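PDB 5EGN: esterase from Uncultured bacterium, which probably hydrolyses carboxylic esters and degrades N-acyl-homoserine lactones, the signal molecules of bacterial quorum sensing. Local coordinates for residues A[25-30]-A[243-248]; A[32-37]-A[90-95]; A[39-44]-A[251-256]; A[47-52]-A[82-87]. The protein carries 2 engineered substitutions. One frame throughout, in Å; residues are numbered along the deposited sequence.

Contact 1 of 4, residues A[25-30]-A[243-248]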
# COMPACT_ATOMS: atom_id res chain seq x y z
N LEU A 25 13.02 0.01 1.78
CA LEU A 25 13.13 0.92 2.90
C LEU A 25 12.45 2.24 2.56
O LEU A 25 12.95 3.01 1.74
CB LEU A 25 14.61 1.17 3.23
CG LEU A 25 15.44 -0.09 3.47
CD1 LEU A 25 16.90 0.24 3.72
CD2 LEU A 25 14.84 -0.84 4.63
N HIS A 26 11.31 2.49 3.19
CA HIS A 26 10.46 3.64 2.87
C HIS A 26 11.09 4.97 3.29
O HIS A 26 11.94 5.01 4.17
CB HIS A 26 9.10 3.48 3.54
CG HIS A 26 9.12 3.64 5.03
ND1 HIS A 26 9.11 4.87 5.64
CD2 HIS A 26 9.17 2.72 6.02
CE1 HIS A 26 9.15 4.71 6.95
NE2 HIS A 26 9.19 3.41 7.21
N PRO A 27 10.65 6.08 2.67
CA PRO A 27 11.13 7.41 3.06
C PRO A 27 10.60 7.87 4.42
O PRO A 27 9.74 7.22 5.01
CB PRO A 27 10.60 8.32 1.95
CG PRO A 27 9.40 7.62 1.44
CD PRO A 27 9.75 6.16 1.50
N PHE A 28 11.12 8.99 4.90
CA PHE A 28 10.78 9.53 6.21
C PHE A 28 9.31 9.93 6.29
O PHE A 28 8.73 10.41 5.31
CB PHE A 28 11.69 10.73 6.52
CG PHE A 28 11.72 11.12 7.97
CD1 PHE A 28 11.97 10.17 8.95
CD2 PHE A 28 11.53 12.43 8.35
CE1 PHE A 28 12.00 10.53 10.29
CE2 PHE A 28 11.57 12.80 9.68
CZ PHE A 28 11.80 11.85 10.65
N SER A 29 8.71 9.69 7.46
CA SER A 29 7.32 10.03 7.78
C SER A 29 6.28 9.14 7.09
O SER A 29 5.09 9.26 7.35
CB SER A 29 7.01 11.50 7.44
OG SER A 29 6.67 11.64 6.08
N THR A 30 6.74 8.24 6.22
CA THR A 30 5.83 7.33 5.54
C THR A 30 5.91 5.93 6.15
O THR A 30 6.30 5.78 7.31
CB THR A 30 6.15 7.22 4.03
OG1 THR A 30 7.38 6.51 3.85
CG2 THR A 30 6.26 8.61 3.42
N PHE A 243 9.47 10.89 -5.29
CA PHE A 243 8.86 9.57 -5.24
C PHE A 243 8.70 8.93 -6.61
O PHE A 243 7.59 8.78 -7.11
CB PHE A 243 7.50 9.66 -4.55
CG PHE A 243 7.51 10.48 -3.29
CD1 PHE A 243 7.96 9.93 -2.09
CD2 PHE A 243 7.08 11.79 -3.30
CE1 PHE A 243 7.98 10.69 -0.94
CE2 PHE A 243 7.10 12.55 -2.14
CZ PHE A 243 7.55 12.00 -0.96
N TYR A 244 9.82 8.54 -7.21
CA TYR A 244 9.84 7.88 -8.51
C TYR A 244 8.98 6.62 -8.52
O TYR A 244 8.34 6.30 -9.52
CB TYR A 244 11.28 7.55 -8.91
CG TYR A 244 11.46 7.15 -10.36
CD1 TYR A 244 10.51 7.47 -11.33
CD2 TYR A 244 12.59 6.44 -10.77
CE1 TYR A 244 10.68 7.10 -12.65
CE2 TYR A 244 12.76 6.07 -12.08
CZ TYR A 244 11.81 6.40 -13.02
OH TYR A 244 11.99 6.03 -14.33
N GLN A 245 8.96 5.90 -7.40
CA GLN A 245 8.24 4.63 -7.32
C GLN A 245 6.73 4.84 -7.34
O GLN A 245 5.97 3.90 -7.58
CB GLN A 245 8.65 3.85 -6.07
CG GLN A 245 8.03 4.33 -4.78
CD GLN A 245 8.83 5.43 -4.11
OE1 GLN A 245 9.13 6.45 -4.71
NE2 GLN A 245 9.18 5.21 -2.84
N LEU A 246 6.29 6.07 -7.08
CA LEU A 246 4.87 6.39 -7.12
C LEU A 246 4.51 7.27 -8.32
O LEU A 246 3.42 7.13 -8.88
CB LEU A 246 4.45 7.10 -5.82
CG LEU A 246 4.16 6.20 -4.62
CD1 LEU A 246 3.64 7.04 -3.46
CD2 LEU A 246 3.16 5.12 -4.99
N GLU A 247 5.41 8.16 -8.70
CA GLU A 247 5.16 9.09 -9.79
C GLU A 247 5.15 8.38 -11.14
O GLU A 247 4.27 8.62 -11.98
CB GLU A 247 6.20 10.22 -9.78
CG GLU A 247 6.09 11.12 -8.56
CD GLU A 247 7.07 12.28 -8.59
OE1 GLU A 247 7.91 12.38 -7.67
OE2 GLU A 247 6.99 13.10 -9.53
N ARG A 248 6.13 7.51 -11.37
CA ARG A 248 6.17 6.68 -12.57
C ARG A 248 6.57 5.25 -12.20
O ARG A 248 7.67 4.81 -12.52
CB ARG A 248 7.15 7.25 -13.60
CG ARG A 248 6.90 8.71 -13.96
CD ARG A 248 7.74 9.15 -15.16
NE ARG A 248 7.30 8.51 -16.39
CZ ARG A 248 6.29 8.95 -17.14
NH1 ARG A 248 5.61 10.03 -16.78
NH2 ARG A 248 5.96 8.30 -18.25

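Contact 2 of 4, residues A[32-37]-A[90-95]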
# COMPACT_ATOMS: atom_id res chain seq x y z
N GLY A 32 5.77 1.31 4.81
CA GLY A 32 5.99 0.32 3.78
C GLY A 32 4.98 0.31 2.65
O GLY A 32 5.28 -0.13 1.54
N GLY A 33 3.78 0.81 2.94
CA GLY A 33 2.71 0.86 1.95
C GLY A 33 3.15 1.50 0.65
O GLY A 33 2.76 1.06 -0.43
N ILE A 34 4.00 2.52 0.76
CA ILE A 34 4.52 3.25 -0.41
C ILE A 34 5.12 2.34 -1.49
O ILE A 34 5.26 2.76 -2.64
CB ILE A 34 5.61 4.28 0.03
CG1 ILE A 34 5.78 5.38 -1.03
CG2 ILE A 34 6.93 3.59 0.32
CD1 ILE A 34 6.71 6.49 -0.60
N TRP A 35 5.45 1.10 -1.14
CA TRP A 35 6.05 0.18 -2.10
C TRP A 35 5.03 -0.75 -2.77
O TRP A 35 5.41 -1.78 -3.34
CB TRP A 35 7.13 -0.67 -1.41
CG TRP A 35 8.25 0.14 -0.84
CD1 TRP A 35 8.54 0.31 0.48
CD2 TRP A 35 9.22 0.91 -1.57
NE1 TRP A 35 9.64 1.12 0.62
CE2 TRP A 35 10.07 1.50 -0.62
CE3 TRP A 35 9.45 1.14 -2.93
CZ2 TRP A 35 11.14 2.31 -0.99
CZ3 TRP A 35 10.51 1.95 -3.29
CH2 TRP A 35 11.35 2.53 -2.32
N TYR A 36 3.75 -0.37 -2.71
CA TYR A 36 2.66 -1.23 -3.18
C TYR A 36 2.85 -1.69 -4.62
O TYR A 36 2.61 -2.85 -4.94
CB TYR A 36 1.31 -0.51 -3.04
CG TYR A 36 0.14 -1.34 -3.54
CD1 TYR A 36 -0.28 -2.46 -2.83
CD2 TYR A 36 -0.52 -1.03 -4.72
CE1 TYR A 36 -1.33 -3.24 -3.29
CE2 TYR A 36 -1.57 -1.80 -5.18
CZ TYR A 36 -1.97 -2.91 -4.46
OH TYR A 36 -3.01 -3.68 -4.91
N PHE A 37 3.30 -0.79 -5.48
CA PHE A 37 3.45 -1.13 -6.89
C PHE A 37 4.74 -1.88 -7.19
O PHE A 37 4.91 -2.40 -8.29
CB PHE A 37 3.37 0.12 -7.76
CG PHE A 37 2.03 0.80 -7.73
CD1 PHE A 37 0.93 0.24 -8.34
CD2 PHE A 37 1.89 2.02 -7.08
CE1 PHE A 37 -0.30 0.87 -8.31
CE2 PHE A 37 0.66 2.66 -7.04
CZ PHE A 37 -0.43 2.08 -7.66
N VAL A 90 16.81 -1.29 -1.58
CA VAL A 90 16.19 -0.16 -2.24
C VAL A 90 15.76 0.87 -1.21
O VAL A 90 14.79 0.67 -0.48
CB VAL A 90 14.97 -0.61 -3.07
CG1 VAL A 90 14.41 0.57 -3.86
CG2 VAL A 90 15.36 -1.74 -4.01
N GLY A 91 16.50 1.97 -1.13
CA GLY A 91 16.26 2.98 -0.12
C GLY A 91 15.78 4.31 -0.68
O GLY A 91 16.33 4.83 -1.64
N ASN A 92 14.73 4.85 -0.06
CA ASN A 92 14.17 6.13 -0.45
C ASN A 92 14.37 7.17 0.65
O ASN A 92 13.96 6.97 1.79
CB ASN A 92 12.68 5.97 -0.76
CG ASN A 92 12.09 7.19 -1.44
OD1 ASN A 92 10.89 7.42 -1.38
ND2 ASN A 92 12.94 7.97 -2.09
N SER A 93 15.01 8.29 0.29
CA SER A 93 15.38 9.33 1.25
C SER A 93 16.17 8.76 2.42
O SER A 93 17.33 8.38 2.27
CB SER A 93 14.13 10.05 1.77
OG SER A 93 14.45 10.91 2.85
N ILE A 94 15.52 8.69 3.58
CA ILE A 94 16.15 8.17 4.78
C ILE A 94 16.43 6.68 4.62
O ILE A 94 17.33 6.15 5.26
CB ILE A 94 15.27 8.42 6.03
CG1 ILE A 94 16.08 8.18 7.31
CG2 ILE A 94 14.02 7.56 6.00
CD1 ILE A 94 15.30 8.42 8.57
N GLY A 95 15.67 6.02 3.76
CA GLY A 95 15.90 4.61 3.47
C GLY A 95 17.24 4.43 2.79
O GLY A 95 17.94 3.44 3.02

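Contact 3 of 4, residues A[39-44]-A[251-256]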
# COMPACT_ATOMS: atom_id res chain seq x y z
N THR A 39 6.26 -4.05 -4.55
CA THR A 39 6.28 -5.21 -3.67
C THR A 39 5.88 -6.53 -4.34
O THR A 39 6.60 -7.52 -4.24
CB THR A 39 5.36 -4.99 -2.46
OG1 THR A 39 5.81 -3.86 -1.71
CG2 THR A 39 5.35 -6.21 -1.55
N PHE A 40 4.75 -6.52 -5.03
CA PHE A 40 4.18 -7.76 -5.54
C PHE A 40 4.66 -8.18 -6.93
O PHE A 40 4.82 -9.37 -7.18
CB PHE A 40 2.65 -7.66 -5.50
CG PHE A 40 2.10 -7.39 -4.13
CD1 PHE A 40 1.92 -8.43 -3.23
CD2 PHE A 40 1.79 -6.10 -3.73
CE1 PHE A 40 1.43 -8.19 -1.96
CE2 PHE A 40 1.30 -5.85 -2.46
CZ PHE A 40 1.12 -6.90 -1.58
N PRO A 41 4.87 -7.22 -7.86
CA PRO A 41 5.50 -7.66 -9.11
C PRO A 41 6.89 -8.26 -8.89
O PRO A 41 7.25 -9.23 -9.54
CB PRO A 41 5.59 -6.36 -9.92
CG PRO A 41 4.43 -5.57 -9.45
CD PRO A 41 4.33 -5.85 -7.98
N PHE A 42 7.66 -7.68 -7.96
CA PHE A 42 8.99 -8.21 -7.66
C PHE A 42 8.91 -9.44 -6.76
O PHE A 42 9.89 -10.16 -6.60
CB PHE A 42 9.85 -7.13 -7.00
CG PHE A 42 10.39 -6.12 -7.98
CD1 PHE A 42 11.52 -6.40 -8.72
CD2 PHE A 42 9.76 -4.90 -8.16
CE1 PHE A 42 12.02 -5.48 -9.62
CE2 PHE A 42 10.25 -3.98 -9.06
CZ PHE A 42 11.38 -4.27 -9.79
N ALA A 43 7.74 -9.68 -6.18
CA ALA A 43 7.53 -10.88 -5.37
C ALA A 43 7.37 -12.11 -6.27
O ALA A 43 7.42 -13.24 -5.79
CB ALA A 43 6.31 -10.72 -4.48
N GLN A 44 7.17 -11.87 -7.56
CA GLN A 44 7.03 -12.95 -8.52
C GLN A 44 8.38 -13.58 -8.86
O GLN A 44 8.46 -14.76 -9.18
CB GLN A 44 6.36 -12.45 -9.80
CG GLN A 44 4.98 -11.85 -9.61
CD GLN A 44 4.33 -11.45 -10.92
OE1 GLN A 44 4.05 -10.28 -11.15
NE2 GLN A 44 4.08 -12.43 -11.78
N GLU A 251 8.15 2.48 -14.71
CA GLU A 251 9.49 2.83 -15.15
C GLU A 251 10.52 2.57 -14.05
O GLU A 251 11.62 2.07 -14.32
CB GLU A 251 9.55 4.29 -15.60
CG GLU A 251 8.76 4.55 -16.87
CD GLU A 251 8.91 5.97 -17.36
OE1 GLU A 251 9.98 6.57 -17.15
OE2 GLU A 251 7.94 6.50 -17.96
N PHE A 252 10.17 2.90 -12.81
CA PHE A 252 11.01 2.56 -11.67
C PHE A 252 11.19 1.05 -11.60
O PHE A 252 12.27 0.56 -11.29
CB PHE A 252 10.41 3.08 -10.36
CG PHE A 252 11.25 2.78 -9.15
CD1 PHE A 252 12.25 3.64 -8.75
CD2 PHE A 252 11.04 1.62 -8.41
CE1 PHE A 252 13.03 3.37 -7.65
CE2 PHE A 252 11.81 1.34 -7.30
CZ PHE A 252 12.81 2.22 -6.92
N ASN A 253 10.11 0.32 -11.88
CA ASN A 253 10.14 -1.14 -11.89
C ASN A 253 11.09 -1.70 -12.94
O ASN A 253 11.76 -2.70 -12.71
CB ASN A 253 8.74 -1.71 -12.11
CG ASN A 253 7.88 -1.65 -10.86
OD1 ASN A 253 8.20 -0.96 -9.90
ND2 ASN A 253 6.78 -2.40 -10.87
N GLU A 254 11.15 -1.04 -14.09
CA GLU A 254 12.07 -1.43 -15.15
C GLU A 254 13.51 -1.12 -14.76
O GLU A 254 14.42 -1.91 -15.03
CB GLU A 254 11.72 -0.72 -16.46
CG GLU A 254 10.36 -1.08 -17.01
CD GLU A 254 9.96 -0.20 -18.17
OE1 GLU A 254 10.84 0.15 -18.99
OE2 GLU A 254 8.76 0.15 -18.27
N LEU A 255 13.71 0.03 -14.13
CA LEU A 255 15.03 0.43 -13.68
C LEU A 255 15.57 -0.54 -12.63
O LEU A 255 16.75 -0.91 -12.66
CB LEU A 255 14.99 1.85 -13.11
CG LEU A 255 16.32 2.57 -12.90
CD1 LEU A 255 17.09 2.66 -14.20
CD2 LEU A 255 16.06 3.96 -12.34
N LEU A 256 14.71 -0.95 -11.71
CA LEU A 256 15.09 -1.90 -10.66
C LEU A 256 15.25 -3.30 -11.25
O LEU A 256 16.06 -4.09 -10.76
CB LEU A 256 14.05 -1.90 -9.54
CG LEU A 256 14.27 -2.85 -8.36
CD1 LEU A 256 15.69 -2.73 -7.81
CD2 LEU A 256 13.26 -2.57 -7.26

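Contact 4 of 4, residues A[47-52]-A[82-87]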
# COMPACT_ATOMS: atom_id res chain seq x y z
N HIS A 47 12.51 -12.57 -3.41
CA HIS A 47 12.08 -12.57 -2.02
C HIS A 47 11.98 -11.13 -1.54
O HIS A 47 12.97 -10.54 -1.09
CB HIS A 47 13.05 -13.38 -1.16
CG HIS A 47 12.65 -13.46 0.29
ND1 HIS A 47 13.47 -14.02 1.25
CD2 HIS A 47 11.54 -13.05 0.94
CE1 HIS A 47 12.87 -13.96 2.42
NE2 HIS A 47 11.70 -13.37 2.26
N VAL A 48 10.79 -10.54 -1.63
CA VAL A 48 10.61 -9.15 -1.26
C VAL A 48 10.35 -8.99 0.23
O VAL A 48 9.56 -9.71 0.84
CB VAL A 48 9.46 -8.48 -2.06
CG1 VAL A 48 9.78 -8.48 -3.54
CG2 VAL A 48 8.13 -9.18 -1.80
N ILE A 49 11.07 -8.02 0.80
CA ILE A 49 11.00 -7.68 2.22
C ILE A 49 10.79 -6.19 2.33
O ILE A 49 11.67 -5.42 1.97
CB ILE A 49 12.30 -8.08 2.95
CG1 ILE A 49 12.62 -9.56 2.74
CG2 ILE A 49 12.21 -7.72 4.43
CD1 ILE A 49 14.11 -9.85 2.72
N VAL A 50 9.64 -5.76 2.84
CA VAL A 50 9.36 -4.34 2.95
C VAL A 50 9.23 -3.95 4.42
O VAL A 50 8.48 -4.60 5.17
CB VAL A 50 8.09 -3.95 2.17
CG1 VAL A 50 6.99 -4.96 2.43
CG2 VAL A 50 7.64 -2.54 2.50
N ILE A 51 9.96 -2.93 4.85
CA ILE A 51 10.04 -2.65 6.29
C ILE A 51 9.48 -1.29 6.72
O ILE A 51 9.68 -0.27 6.06
CB ILE A 51 11.51 -2.76 6.79
CG1 ILE A 51 12.03 -4.18 6.59
CG2 ILE A 51 11.62 -2.39 8.26
CD1 ILE A 51 13.47 -4.36 6.98
N ASP A 52 8.76 -1.31 7.84
CA ASP A 52 8.39 -0.11 8.57
C ASP A 52 9.50 0.27 9.54
O ASP A 52 9.80 -0.48 10.47
CB ASP A 52 7.08 -0.31 9.33
CG ASP A 52 5.86 -0.17 8.44
OD1 ASP A 52 6.00 -0.27 7.20
OD2 ASP A 52 4.76 0.04 8.99
N LEU A 82 14.60 -13.54 9.09
CA LEU A 82 14.25 -14.09 7.78
C LEU A 82 15.36 -14.97 7.21
O LEU A 82 15.25 -15.45 6.09
CB LEU A 82 13.94 -12.95 6.80
CG LEU A 82 12.60 -12.22 6.98
CD1 LEU A 82 12.51 -11.04 6.03
CD2 LEU A 82 11.43 -13.17 6.76
N LYS A 83 16.41 -15.18 8.01
CA LYS A 83 17.53 -16.04 7.63
C LYS A 83 18.12 -15.63 6.29
O LYS A 83 18.39 -16.47 5.43
CB LYS A 83 17.09 -17.51 7.61
CG LYS A 83 16.64 -18.04 8.97
CD LYS A 83 15.98 -19.41 8.85
CE LYS A 83 14.57 -19.40 9.43
NZ LYS A 83 13.95 -20.76 9.43
N VAL A 84 18.29 -14.32 6.11
CA VAL A 84 18.82 -13.77 4.87
C VAL A 84 20.29 -13.41 5.03
O VAL A 84 20.67 -12.68 5.95
CB VAL A 84 18.03 -12.53 4.43
CG1 VAL A 84 18.68 -11.87 3.23
CG2 VAL A 84 16.59 -12.90 4.12
N ASP A 85 21.12 -13.93 4.13
CA ASP A 85 22.55 -13.63 4.14
C ASP A 85 22.82 -12.25 3.56
O ASP A 85 23.25 -11.34 4.28
CB ASP A 85 23.33 -14.69 3.37
CG ASP A 85 23.39 -16.01 4.10
OD1 ASP A 85 22.92 -16.08 5.25
OD2 ASP A 85 23.93 -16.99 3.53
N ARG A 86 22.57 -12.09 2.27
CA ARG A 86 22.76 -10.81 1.60
C ARG A 86 21.48 -10.40 0.87
O ARG A 86 20.67 -11.24 0.51
CB ARG A 86 23.92 -10.88 0.60
CG ARG A 86 25.25 -11.26 1.22
CD ARG A 86 26.36 -11.25 0.18
NE ARG A 86 27.63 -11.70 0.72
CZ ARG A 86 28.61 -10.89 1.11
NH1 ARG A 86 28.46 -9.57 1.01
NH2 ARG A 86 29.73 -11.39 1.61
N ALA A 87 21.31 -9.10 0.65
CA ALA A 87 20.09 -8.61 0.03
C ALA A 87 20.33 -7.42 -0.90
O ALA A 87 21.34 -6.72 -0.80
CB ALA A 87 19.07 -8.24 1.09

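Contact 1 of 4, residues A[25-30]-A[243-248]
Pro27 meets Phe243 and Gln245 where the loop after strand 21-25 approaches the short helix 244-247, and the apolar part of this small, buried contact is a single pair. CG of the Pro27 ring lies 4.1 Å from CE1 of Phe243, at the edge of the phenyl ring and near its plane, so the proline rests against the rim of the aromatic group and not on its face. Phe243 sends its ring toward the loop because CG stands anti to its own carbonyl carbon (chi1 -45°). Gln245 adds a looser touch, its NE2 being 4.5 Å from Pro27 CD, while that amide nitrogen is hydrogen-bonded to Asn92 OD1.

Within each segment, polar bonds fix the local shape. In the type II turn from Pro27 to Thr30, the carbonyl oxygen of Pro27 accepts from His26 ND1 and, at 2.7 Å, from Thr30 OG1; the two donors come from opposite faces of the carbonyl plane. In the other segment, Phe243 O receives the amides of Leu246 and Glu247 at the start of the helix, and Phe243 N donates to the anti lone pair of Glu247 OE1 over 3.2 Å. The Glu247 side chain thus folds back over the beginning of its own helix.

A loop in this place commonly helps form the oxyanion hole of alpha/beta hydrolases. Around the contact, Asn92 at the end of strand 87-92 touches both Pro27 and Phe243, Ile34 touches Pro27 and Gln245, and Met165 of helix 159-168 packs on Phe243.

Contact 2 of 4, residues A[32-37]-A[90-95]
Trp35 lays the far end of its indole against Val90 and Asn92, on the strand that runs into the probable nucleophile elbow of this alpha/beta hydrolase, where Gly91, Ser93 and Gly95 fit the GxSxG pattern. The six-membered ring does the touching: CH2 lies 3.9 Å from Val90 CG1, and CZ2 is 4.0 Å from Asn92 CB. Both carbons approach the indole obliquely, and the Asn92 amide is turned 68° from the ring plane. Val90 offers CG1 because that branch is anti to the backbone N (chi1 -175°).

One step out, the neighbouring Ile34 places CG2 3.6 Å above one indole face, toward its rim, and probably restrains its tilt on that side. The amide of Asn92 is held in the buried interior from beyond the two segments, ND2 donating to Leu116 O. Cutting Trp35 back to an alanine would probably open a gap beside Val90 and Asn92 CB and leave the end of the strand before Ser93 less firmly supported. Further out, Tyr36 faces the second subunit, where its hydroxyl is hydrogen-bonded to His168 of that chain.

Backbone bonds set both segments. The 3-10 turn that carries Trp35 is closed by Trp35 N on Gly32 O, and across the elbow Gly95 N binds Asn92 O at 2.8 Å.

Contact 3 of 4, residues A[39-44]-A[251-256]
The C-terminal helix 249-257 packs on one side of the central sheet of the alpha/beta hydrolase fold, and here Phe42, from the turn leading to strand 47-51, reaches its flank between Asn253 and Leu256. Leu256 comes over the ring: its CD2 lies 3.9 Å from the centroid and 24° off the ring normal, a CH-pi contact displaced toward the rim, while CG is 3.5 Å from Phe42 CZ. Leu256 holds CG anti to its backbone N (chi1 180°), which turns the isobutyl group toward the phenyl.

Asn253 instead meets the edge of the ring. Its OD1 lies in the ring plane, 3.7 Å from Phe42 CE2, and its backbone O is near CZ; amide and phenyl planes stand 75° apart. Pro41 CG adds a looser approach to Asn253 ND2.

Replacing Phe42 with a serine would probably leave Leu256 without its aromatic partner and open a gap between turn and helix.

The Asn253 amide is also bound to Phe37 O and Gln38 NE2, tying helix 249-257 to residues 37 and 38 before the turn. The oxygen at the ring edge is probably weakly favoured electrostatically, while the methyl over the face is held mainly by dispersion.

Contact 4 of 4, residues A[47-52]-A[82-87]
Ile49 points its side chain out of strand 47-51 and meets the end of Leu82 tip to tip, with Leu82 CD1 set beside both branches of the isoleucine, 3.6 Å from CG1 and 3.7 Å from CG2. CG1 of Ile49 is anti to its carbonyl carbon (chi1 -55°), and from there CD1 extends to Val84, whose CG2 is 4.2 Å away. These two side chains slide past each other in opposite directions, so that Ile49 contacts both ends of the short bend made by Leu82, Lys83 and Val84.

That bend is the exit from helix 68-81. Lys83 leaves the helix with positive phi in a Schellman motif, which brings Leu82 and Val84 to the same isoleucine while the lysine itself is exposed. His47 adds a further touch: its CE1 approaches Val84 CG2 obliquely at 4.2 Å, and Ile49 CG1 sits 3.9 Å above one face of its imidazole, toward the rim. NE2 of His47 is bound to Ser15 OG on the adjoining strand 9-16.

The contact joins strand 47-51 to the end of helix 68-81, in a layer on one side of the sheet; Val78 and Leu79 of that helix extend the apolar patch over Ile49 and Val84. Between the segments the chemistry is that of aliphatic carbon and an imidazole carbon, so adhesion rests on shape and exclusion of water, and the polar end of His47 is served from elsewhere.

Contacts 1 and 2 are the deep pair, their centres about 5 Å apart beside the probable nucleophile elbow, and backbone bonds of Leu25 to Val90 and Asn92 tie them together. Asn92 serves both, its amide answering Gln245 of contact 1. Contact 3 is also buried but farther from the centre of the chain; it shares the Phe37-Asn253 bond with contact 2. Contacts 1, 2 and 3 all reach the second subunit. Contact 4 is only partly buried, touches no other chain of the assembly, and is mostly aliphatic with one imidazole, whereas phenyl or indole rings carry the other three. Val48, Val50 and Ile51 of strand 47-51 touch contacts 3, 2 and 1, so this strand reaches every site.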